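Long-range contacts in pectate lyase (Bacillus, PDB 3VMV), which probably cleaves polygalacturonate (pectate) by beta-elimination, as a member of polysaccharide lyase family 1: residues N53-Q58 and N89-G94; R238-N243 and N278-V283; N243-N248 and S308-K313. All blocks are in the same frame, centred on the assembly; numbering follows the deposited sequence.

Contact 1 of 3, residues N53-Q58 and N89-G94; sequences NGTITQ and NGEFDG
I56 is gripped by two backbone bonds to the segment N89-G94. Its N donates to E91 O at 2.7 Å, and I56 O accepts from D93 N at 2.9 Å. The short strands 55-57 and 91-93 run parallel, 28° apart. T55 CA also sets a C-H against E91 O.

The apolar contact is I56 on F92. The two side chains lie side by side and point the same way. I56 CG1 sits over the centre of one face of the F92 ring, a CH-pi contact 3.9 Å from the centroid. I31 of helix 28-40 and I66 touch both residues. The strands belong to successive coils of the right-handed parallel beta-helix of this family.

The polar side chains lie on the T55-E91 face and at Q58. The Q58 chain folds at its second torsion. Its NE2 donates to G94 O at 2.9 Å, nearly straight. The acceptor lies in the Q58 amide plane; NE2 also bonds S64 O. E91 extends beside T55. Its OE1 comes to T55 OG1 at 3.3 Å, at most a weak bond, while OE2 bonds H113 NE2. One water joins T55 OG1 to N89 O, and another joins Q58 N to D93 O.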
loop_
_atom_site.group_PDB
_atom_site.type_symbol
_atom_site.label_atom_id
_atom_site.label_comp_id
_atom_site.label_asym_id
_atom_site.label_seq_id
_atom_site.Cartn_x
_atom_site.Cartn_y
_atom_site.Cartn_z
ATOM N N ASN A 53 11.096 -13.511 12.180
ATOM C CA ASN A 53 12.345 -14.165 11.791
ATOM C C ASN A 53 12.146 -15.587 11.269
ATOM O O ASN A 53 13.014 -16.450 11.413
ATOM C CB ASN A 53 13.390 -14.115 12.928
ATOM C CG ASN A 53 12.940 -14.823 14.210
ATOM O OD1 ASN A 53 11.864 -15.414 14.274
ATOM N ND2 ASN A 53 13.803 -14.788 15.242
ATOM N N GLY A 54 11.025 -15.807 10.600
ATOM C CA GLY A 54 10.795 -17.067 9.928
ATOM C C GLY A 54 9.741 -16.869 8.879
ATOM O O GLY A 54 9.207 -15.771 8.759
ATOM N N THR A 55 9.441 -17.916 8.113
ATOM C CA THR A 55 8.462 -17.804 7.027
ATOM C C THR A 55 7.060 -18.171 7.521
ATOM O O THR A 55 6.822 -19.283 7.988
ATOM C CB THR A 55 8.865 -18.683 5.843
ATOM O OG1 THR A 55 10.141 -18.231 5.349
ATOM C CG2 THR A 55 7.850 -18.578 4.691
ATOM N N ILE A 56 6.188 -17.173 7.490
ATOM C CA ILE A 56 4.793 -17.302 7.906
ATOM C C ILE A 56 3.961 -17.846 6.746
ATOM O O ILE A 56 4.122 -17.410 5.616
ATOM C CB ILE A 56 4.273 -15.911 8.284
ATOM C CG1 ILE A 56 5.270 -15.165 9.175
ATOM C CG2 ILE A 56 2.858 -15.991 8.882
ATOM C CD1 ILE A 56 5.671 -15.970 10.445
ATOM N N THR A 57 3.090 -18.818 7.003
ATOM C CA THR A 57 2.438 -19.539 5.901
ATOM C C THR A 57 1.025 -19.865 6.312
ATOM O O THR A 57 0.704 -19.801 7.493
ATOM C CB THR A 57 3.136 -20.911 5.602
ATOM O OG1 THR A 57 3.062 -21.768 6.754
ATOM C CG2 THR A 57 4.595 -20.739 5.202
ATOM N N GLN A 58 0.214 -20.328 5.369
ATOM C CA GLN A 58 -1.086 -20.886 5.745
ATOM C C GLN A 58 -0.924 -22.064 6.716
ATOM O O GLN A 58 -1.662 -22.185 7.705
ATOM C CB GLN A 58 -1.845 -21.349 4.480
ATOM C CG GLN A 58 -2.252 -20.212 3.564
ATOM C CD GLN A 58 -3.326 -19.348 4.173
ATOM O OE1 GLN A 58 -4.137 -19.827 4.972
ATOM N NE2 GLN A 58 -3.357 -18.081 3.787
ATOM N N ASN A 89 14.658 -12.273 6.436
ATOM C CA ASN A 89 13.973 -13.471 6.933
ATOM C C ASN A 89 12.519 -13.289 7.324
ATOM O O ASN A 89 11.865 -14.271 7.728
ATOM C CB ASN A 89 14.742 -14.104 8.116
ATOM C CG ASN A 89 16.139 -14.464 7.735
ATOM O OD1 ASN A 89 16.358 -15.070 6.686
ATOM N ND2 ASN A 89 17.102 -14.048 8.546
ATOM N N GLY A 90 11.981 -12.076 7.169
ATOM C CA GLY A 90 10.585 -11.790 7.521
ATOM C C GLY A 90 9.702 -12.016 6.330
ATOM O O GLY A 90 9.387 -11.080 5.628
ATOM N N GLU A 91 9.283 -13.250 6.112
ATOM C CA GLU A 91 8.615 -13.611 4.875
ATOM C C GLU A 91 7.227 -14.167 5.176
ATOM O O GLU A 91 7.106 -14.995 6.086
ATOM C CB GLU A 91 9.428 -14.661 4.123
ATOM C CG GLU A 91 8.774 -15.075 2.819
ATOM C CD GLU A 91 9.493 -16.191 2.097
ATOM O OE1 GLU A 91 10.586 -16.592 2.563
ATOM O OE2 GLU A 91 8.965 -16.684 1.059
ATOM N N PHE A 92 6.222 -13.704 4.412
ATOM C CA PHE A 92 4.847 -14.208 4.503
ATOM C C PHE A 92 4.565 -14.806 3.134
ATOM O O PHE A 92 4.385 -14.071 2.169
ATOM C CB PHE A 92 3.855 -13.058 4.789
ATOM C CG PHE A 92 4.008 -12.427 6.146
ATOM C CD1 PHE A 92 3.034 -12.608 7.127
ATOM C CD2 PHE A 92 5.120 -11.659 6.440
ATOM C CE1 PHE A 92 3.168 -12.038 8.389
ATOM C CE2 PHE A 92 5.270 -11.089 7.734
ATOM C CZ PHE A 92 4.282 -11.271 8.680
ATOM N N ASP A 93 4.570 -16.133 3.053
ATOM C CA ASP A 93 4.424 -16.852 1.791
ATOM C C ASP A 93 3.009 -17.426 1.732
ATOM O O ASP A 93 2.674 -18.397 2.429
ATOM C CB ASP A 93 5.474 -17.958 1.716
ATOM C CG ASP A 93 5.363 -18.778 0.435
ATOM O OD1 ASP A 93 4.508 -18.460 -0.432
ATOM O OD2 ASP A 93 6.147 -19.751 0.305
ATOM N N GLY A 94 2.158 -16.758 0.947
ATOM C CA GLY A 94 0.811 -17.266 0.741
ATOM C C GLY A 94 -0.165 -16.841 1.799
ATOM O O GLY A 94 -1.285 -17.390 1.827
HETATM O O HOH W 1 12.143 -16.711 6.510
HETATM O O HOH W 2 1.118 -20.523 2.518
#

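Contact 2 of 3, residues R238-N243 and N278-V283; sequences RVFVEN and NLRGNV
Strands 238-242 and 278-280 run parallel with axes 4.8 Å apart, pairing F240 with N278, V241 with L279 and E242 with R280. V241 N donates to N278 O, and V241 O accepts from R280 N (3.1 Å). N278 N donates to V239 O and N243 N to R280 O. The same V241 O takes a second donor, N282 ND2, at 2.8 Å. This donor stands above the carbonyl plane, 58° out of it. The N282 side chain crosses V241 at about a right angle, and its OD1 bonds N244 N.

F240 and N278 share one face of the sheet. With CG of each anti to its backbone N, the two side chains run out alongside one another. The F240 ring and the N278 amide are 30° apart, with F240 CD1 3.6 Å from N278 ND2. That nitrogen bonds F298 O. R280 CB comes to the edge of the F240 ring, while E242 CB lies over one face, offset toward the rim. On the V241 face, L279 CD2 packs on V241 CB at 3.8 Å.

A water accepts from R280 NE at 2.9 Å and donates to E242 OE2, while E242 OE1 bonds H217. V241 O is thus held by two donors, one from the backbone and one from the N282 amide. E242 OE2 and R280 NE stay 4.8 Å apart, but their opposite charges may still attract across the bridging water.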
loop_
_atom_site.group_PDB
_atom_site.type_symbol
_atom_site.label_atom_id
_atom_site.label_comp_id
_atom_site.label_asym_id
_atom_site.label_seq_id
_atom_site.Cartn_x
_atom_site.Cartn_y
_atom_site.Cartn_z
ATOM N N ARG A 238 -8.410 13.183 -5.649
ATOM C CA ARG A 238 -7.415 14.190 -6.062
ATOM C C ARG A 238 -6.045 13.631 -5.797
ATOM O O ARG A 238 -5.737 13.307 -4.628
ATOM C CB ARG A 238 -7.577 15.474 -5.247
ATOM C CG ARG A 238 -8.935 16.127 -5.534
ATOM C CD ARG A 238 -9.062 17.485 -4.866
ATOM N NE ARG A 238 -8.878 17.378 -3.421
ATOM C CZ ARG A 238 -8.984 18.436 -2.623
ATOM N NH1 ARG A 238 -8.799 18.330 -1.336
ATOM N NH2 ARG A 238 -9.226 19.631 -3.155
ATOM N N VAL A 239 -5.239 13.469 -6.853
ATOM C CA VAL A 239 -3.903 12.890 -6.652
ATOM C C VAL A 239 -2.823 13.849 -7.124
ATOM O O VAL A 239 -2.862 14.302 -8.281
ATOM C CB VAL A 239 -3.760 11.476 -7.306
ATOM C CG1 VAL A 239 -3.999 11.497 -8.763
ATOM C CG2 VAL A 239 -2.370 10.889 -7.021
ATOM N N PHE A 240 -1.936 14.247 -6.205
ATOM C CA PHE A 240 -0.773 15.063 -6.578
ATOM C C PHE A 240 0.350 14.124 -6.988
ATOM O O PHE A 240 0.849 13.361 -6.138
ATOM C CB PHE A 240 -0.393 15.989 -5.405
ATOM C CG PHE A 240 0.802 16.896 -5.688
ATOM C CD1 PHE A 240 0.997 17.417 -6.957
ATOM C CD2 PHE A 240 1.650 17.284 -4.654
ATOM C CE1 PHE A 240 2.053 18.290 -7.207
ATOM C CE2 PHE A 240 2.721 18.140 -4.905
ATOM C CZ PHE A 240 2.922 18.645 -6.170
ATOM N N VAL A 241 0.700 14.136 -8.272
ATOM C CA VAL A 241 1.698 13.220 -8.865
ATOM C C VAL A 241 2.926 14.049 -9.100
ATOM O O VAL A 241 2.972 14.828 -10.034
ATOM C CB VAL A 241 1.164 12.635 -10.145
ATOM C CG1 VAL A 241 2.121 11.599 -10.748
ATOM C CG2 VAL A 241 -0.244 12.045 -9.893
ATOM N N GLU A 242 3.910 13.871 -8.212
ATOM C CA GLU A 242 5.052 14.810 -8.140
ATOM C C GLU A 242 6.392 14.106 -8.216
ATOM O O GLU A 242 6.731 13.231 -7.397
ATOM C CB GLU A 242 4.930 15.544 -6.782
ATOM C CG GLU A 242 6.003 16.600 -6.557
ATOM C CD GLU A 242 5.948 17.193 -5.145
ATOM O OE1 GLU A 242 5.506 16.464 -4.230
ATOM O OE2 GLU A 242 6.426 18.350 -4.989
ATOM N N ASN A 243 7.186 14.513 -9.197
ATOM C CA ASN A 243 8.578 14.051 -9.282
ATOM C C ASN A 243 8.719 12.535 -9.240
ATOM O O ASN A 243 9.553 11.977 -8.520
ATOM C CB ASN A 243 9.459 14.714 -8.199
ATOM C CG ASN A 243 9.599 16.213 -8.387
ATOM O OD1 ASN A 243 8.797 16.886 -9.091
ATOM N ND2 ASN A 243 10.619 16.772 -7.732
ATOM N N ASN A 278 -2.957 16.419 -10.152
ATOM C CA ASN A 278 -2.097 17.588 -10.273
ATOM C C ASN A 278 -0.715 17.025 -10.620
ATOM O O ASN A 278 -0.184 16.210 -9.857
ATOM C CB ASN A 278 -2.108 18.317 -8.936
ATOM C CG ASN A 278 -1.240 19.546 -8.950
ATOM O OD1 ASN A 278 -0.720 19.939 -10.005
ATOM N ND2 ASN A 278 -1.083 20.179 -7.789
ATOM N N LEU A 279 -0.151 17.420 -11.756
ATOM C CA LEU A 279 1.085 16.822 -12.244
ATOM C C LEU A 279 2.191 17.854 -12.153
ATOM O O LEU A 279 2.065 18.962 -12.683
ATOM C CB LEU A 279 0.902 16.405 -13.711
ATOM C CG LEU A 279 -0.378 15.587 -13.986
ATOM C CD1 LEU A 279 -0.514 15.191 -15.471
ATOM C CD2 LEU A 279 -0.472 14.358 -13.129
ATOM N N ARG A 280 3.301 17.477 -11.534
ATOM C CA ARG A 280 4.465 18.353 -11.523
ATOM C C ARG A 280 5.759 17.555 -11.503
ATOM O O ARG A 280 5.919 16.616 -10.682
ATOM C CB ARG A 280 4.373 19.213 -10.277
ATOM C CG ARG A 280 5.519 20.122 -10.016
ATOM C CD ARG A 280 5.151 20.973 -8.788
ATOM N NE ARG A 280 6.253 21.798 -8.286
ATOM C CZ ARG A 280 6.588 22.989 -8.780
ATOM N NH1 ARG A 280 5.925 23.497 -9.812
ATOM N NH2 ARG A 280 7.605 23.666 -8.254
ATOM N N GLY A 281 6.694 17.882 -12.388
ATOM C CA GLY A 281 8.039 17.331 -12.233
ATOM C C GLY A 281 8.250 15.879 -12.570
ATOM O O GLY A 281 9.337 15.357 -12.322
ATOM N N ASN A 282 7.249 15.244 -13.186
ATOM C CA ASN A 282 7.418 13.841 -13.549
ATOM C C ASN A 282 8.287 13.659 -14.800
ATOM O O ASN A 282 8.375 14.551 -15.636
ATOM C CB ASN A 282 6.055 13.199 -13.758
ATOM C CG ASN A 282 5.200 13.259 -12.497
ATOM O OD1 ASN A 282 5.492 12.580 -11.525
ATOM N ND2 ASN A 282 4.147 14.087 -12.510
ATOM N N VAL A 283 8.965 12.516 -14.872
ATOM C CA VAL A 283 9.736 12.145 -16.046
ATOM C C VAL A 283 9.046 10.943 -16.670
ATOM O O VAL A 283 8.811 9.944 -15.989
ATOM C CB VAL A 283 11.190 11.854 -15.683
ATOM C CG1 VAL A 283 11.921 11.193 -16.867
ATOM C CG2 VAL A 283 11.901 13.172 -15.270
HETATM O O HOH W 3 7.710 20.062 -6.465
#

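Contact 3 of 3, residues N243-N248 and S308-K313; sequences NNYFDN and SATQAK
The Y245 ring carries K313 on one face. K313 CD lies over the ring centre, 3.7 Å from the centroid and 9° off the normal, a CH-pi contact. The two side chains cross obliquely. K313 CE also nears Y245 CE2. A309 O and T310 CG2 approach the ring obliquely, T310 CG2 at 3.8 Å from Y245 CE1.

Y245 CG is anti to its backbone N (chi1 -162°). The K313 chain is extended as far as CE, which lets CD lie across the ring, and bends only at chi4 (-76°), which places NZ. That ammonium is 5.7 Å from the Y245 centroid, at most a weak cation-pi attraction. Its salt bridge is to E317, one helical turn further on.

The rest is close packing of the first helical turn on the backbone. A309 CB sits 3.5 Å from N244 O, and A309 CA sets a C-H against N243 O at 3.5 Å. S308 is the N-cap. It forms a capping box with Q311: S308 OG accepts from Q311 N at 3.0 Å, and S308 N donates to Q311 OE1. N243 ND2 bonds Q307 O, just before the cap.

Helix 309-319 lies against the outside of the beta-helix. A309 and Y245 both touch V283 of strand 283-285, Y245 also meets V285, and K313 reaches Y222 of strand 222-226.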
loop_
_atom_site.group_PDB
_atom_site.type_symbol
_atom_site.label_atom_id
_atom_site.label_comp_id
_atom_site.label_asym_id
_atom_site.label_seq_id
_atom_site.Cartn_x
_atom_site.Cartn_y
_atom_site.Cartn_z
ATOM N N ASN A 243 7.186 14.513 -9.197
ATOM C CA ASN A 243 8.578 14.051 -9.282
ATOM C C ASN A 243 8.719 12.535 -9.240
ATOM O O ASN A 243 9.553 11.977 -8.520
ATOM C CB ASN A 243 9.459 14.714 -8.199
ATOM C CG ASN A 243 9.599 16.213 -8.387
ATOM O OD1 ASN A 243 8.797 16.886 -9.091
ATOM N ND2 ASN A 243 10.619 16.772 -7.732
ATOM N N ASN A 244 7.877 11.861 -10.009
ATOM C CA ASN A 244 8.001 10.426 -10.206
ATOM C C ASN A 244 8.662 10.118 -11.524
ATOM O O ASN A 244 8.614 10.937 -12.432
ATOM C CB ASN A 244 6.623 9.738 -10.199
ATOM C CG ASN A 244 5.825 9.982 -8.929
ATOM O OD1 ASN A 244 5.997 9.278 -7.936
ATOM N ND2 ASN A 244 4.936 10.959 -8.965
ATOM N N TYR A 245 9.237 8.922 -11.621
ATOM C CA TYR A 245 9.868 8.461 -12.842
ATOM C C TYR A 245 9.047 7.323 -13.434
ATOM O O TYR A 245 8.758 6.365 -12.708
ATOM C CB TYR A 245 11.318 8.009 -12.549
ATOM C CG TYR A 245 12.168 7.921 -13.763
ATOM C CD1 TYR A 245 12.928 9.024 -14.109
ATOM C CD2 TYR A 245 12.213 6.792 -14.562
ATOM C CE1 TYR A 245 13.705 9.044 -15.190
ATOM C CE2 TYR A 245 13.052 6.827 -15.751
ATOM C CZ TYR A 245 13.755 7.977 -15.995
ATOM O OH TYR A 245 14.575 8.151 -17.088
ATOM N N PHE A 246 8.644 7.449 -14.715
ATOM C CA PHE A 246 7.867 6.402 -15.347
ATOM C C PHE A 246 8.622 5.897 -16.576
ATOM O O PHE A 246 9.062 6.701 -17.397
ATOM C CB PHE A 246 6.558 6.997 -15.890
ATOM C CG PHE A 246 5.629 7.548 -14.847
ATOM C CD1 PHE A 246 4.567 6.775 -14.361
ATOM C CD2 PHE A 246 5.802 8.839 -14.331
ATOM C CE1 PHE A 246 3.676 7.287 -13.420
ATOM C CE2 PHE A 246 4.903 9.364 -13.414
ATOM C CZ PHE A 246 3.846 8.609 -12.925
ATOM N N ASP A 247 8.727 4.572 -16.726
ATOM C CA ASP A 247 9.372 3.981 -17.892
ATOM C C ASP A 247 8.430 2.895 -18.403
ATOM O O ASP A 247 8.172 1.922 -17.677
ATOM C CB ASP A 247 10.707 3.356 -17.458
ATOM C CG ASP A 247 11.400 2.553 -18.578
ATOM O OD1 ASP A 247 12.471 2.007 -18.298
ATOM O OD2 ASP A 247 10.922 2.486 -19.724
ATOM N N ASN A 248 7.953 3.050 -19.642
ATOM C CA ASN A 248 7.164 2.015 -20.306
ATOM C C ASN A 248 5.912 1.748 -19.513
ATOM O O ASN A 248 5.622 0.591 -19.144
ATOM C CB ASN A 248 7.984 0.731 -20.482
ATOM C CG ASN A 248 7.278 -0.300 -21.352
ATOM O OD1 ASN A 248 7.483 -1.517 -21.183
ATOM N ND2 ASN A 248 6.453 0.160 -22.266
ATOM N N SER A 308 14.487 15.195 -7.026
ATOM C CA SER A 308 14.079 15.193 -8.423
ATOM C C SER A 308 13.652 13.770 -8.813
ATOM O O SER A 308 13.968 12.796 -8.113
ATOM C CB SER A 308 15.244 15.629 -9.306
ATOM O OG SER A 308 16.255 14.621 -9.343
ATOM N N ALA A 309 12.939 13.658 -9.923
ATOM C CA ALA A 309 12.510 12.336 -10.393
ATOM C C ALA A 309 13.700 11.432 -10.644
ATOM O O ALA A 309 13.627 10.231 -10.351
ATOM C CB ALA A 309 11.668 12.482 -11.672
ATOM N N THR A 310 14.778 11.954 -11.204
ATOM C CA THR A 310 15.908 11.080 -11.518
ATOM C C THR A 310 16.698 10.717 -10.284
ATOM O O THR A 310 17.217 9.608 -10.187
ATOM C CB THR A 310 16.815 11.689 -12.589
ATOM O OG1 THR A 310 17.260 12.993 -12.158
ATOM C CG2 THR A 310 16.059 11.809 -13.932
ATOM N N GLN A 311 16.772 11.622 -9.304
ATOM C CA GLN A 311 17.410 11.255 -8.049
ATOM C C GLN A 311 16.573 10.201 -7.362
ATOM O O GLN A 311 17.116 9.248 -6.779
ATOM C CB GLN A 311 17.485 12.482 -7.149
ATOM C CG GLN A 311 18.542 13.492 -7.593
ATOM C CD GLN A 311 18.322 14.895 -6.997
ATOM O OE1 GLN A 311 17.322 15.174 -6.312
ATOM N NE2 GLN A 311 19.265 15.793 -7.280
ATOM N N ALA A 312 15.259 10.360 -7.411
ATOM C CA ALA A 312 14.407 9.354 -6.806
ATOM C C ALA A 312 14.552 7.992 -7.460
ATOM O O ALA A 312 14.569 6.967 -6.766
ATOM C CB ALA A 312 12.965 9.811 -6.833
ATOM N N LYS A 313 14.641 7.974 -8.786
ATOM C CA LYS A 313 14.799 6.689 -9.466
ATOM C C LYS A 313 16.019 5.948 -8.901
ATOM O O LYS A 313 15.922 4.763 -8.575
ATOM C CB LYS A 313 14.931 6.932 -10.962
ATOM C CG LYS A 313 15.326 5.680 -11.761
ATOM C CD LYS A 313 15.636 6.105 -13.173
ATOM C CE LYS A 313 15.915 4.901 -14.083
ATOM N NZ LYS A 313 17.280 4.379 -13.809
#

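Near the N terminus, contact 1 closes a loop of 30 residues between 53-58 and 89-94, and is complete before the others begin. Contact 2 opens at 238-243 and closes 34 residues later at 278-283. Contact 3 opens at N243, the last residue of 238-243, runs on into that loop, and closes beyond it at 308-313, so contacts 2 and 3 cross. They share N243, and V283 O meets F246 N. Contacts 1 and 2 lie on opposite sides of the chain's centre, with centres about 35 Å apart. Contacts 1 and 2 each join neighbouring coils of the beta-helix, whereas contact 3 binds the C-terminal helix 309-319 to its outer surface.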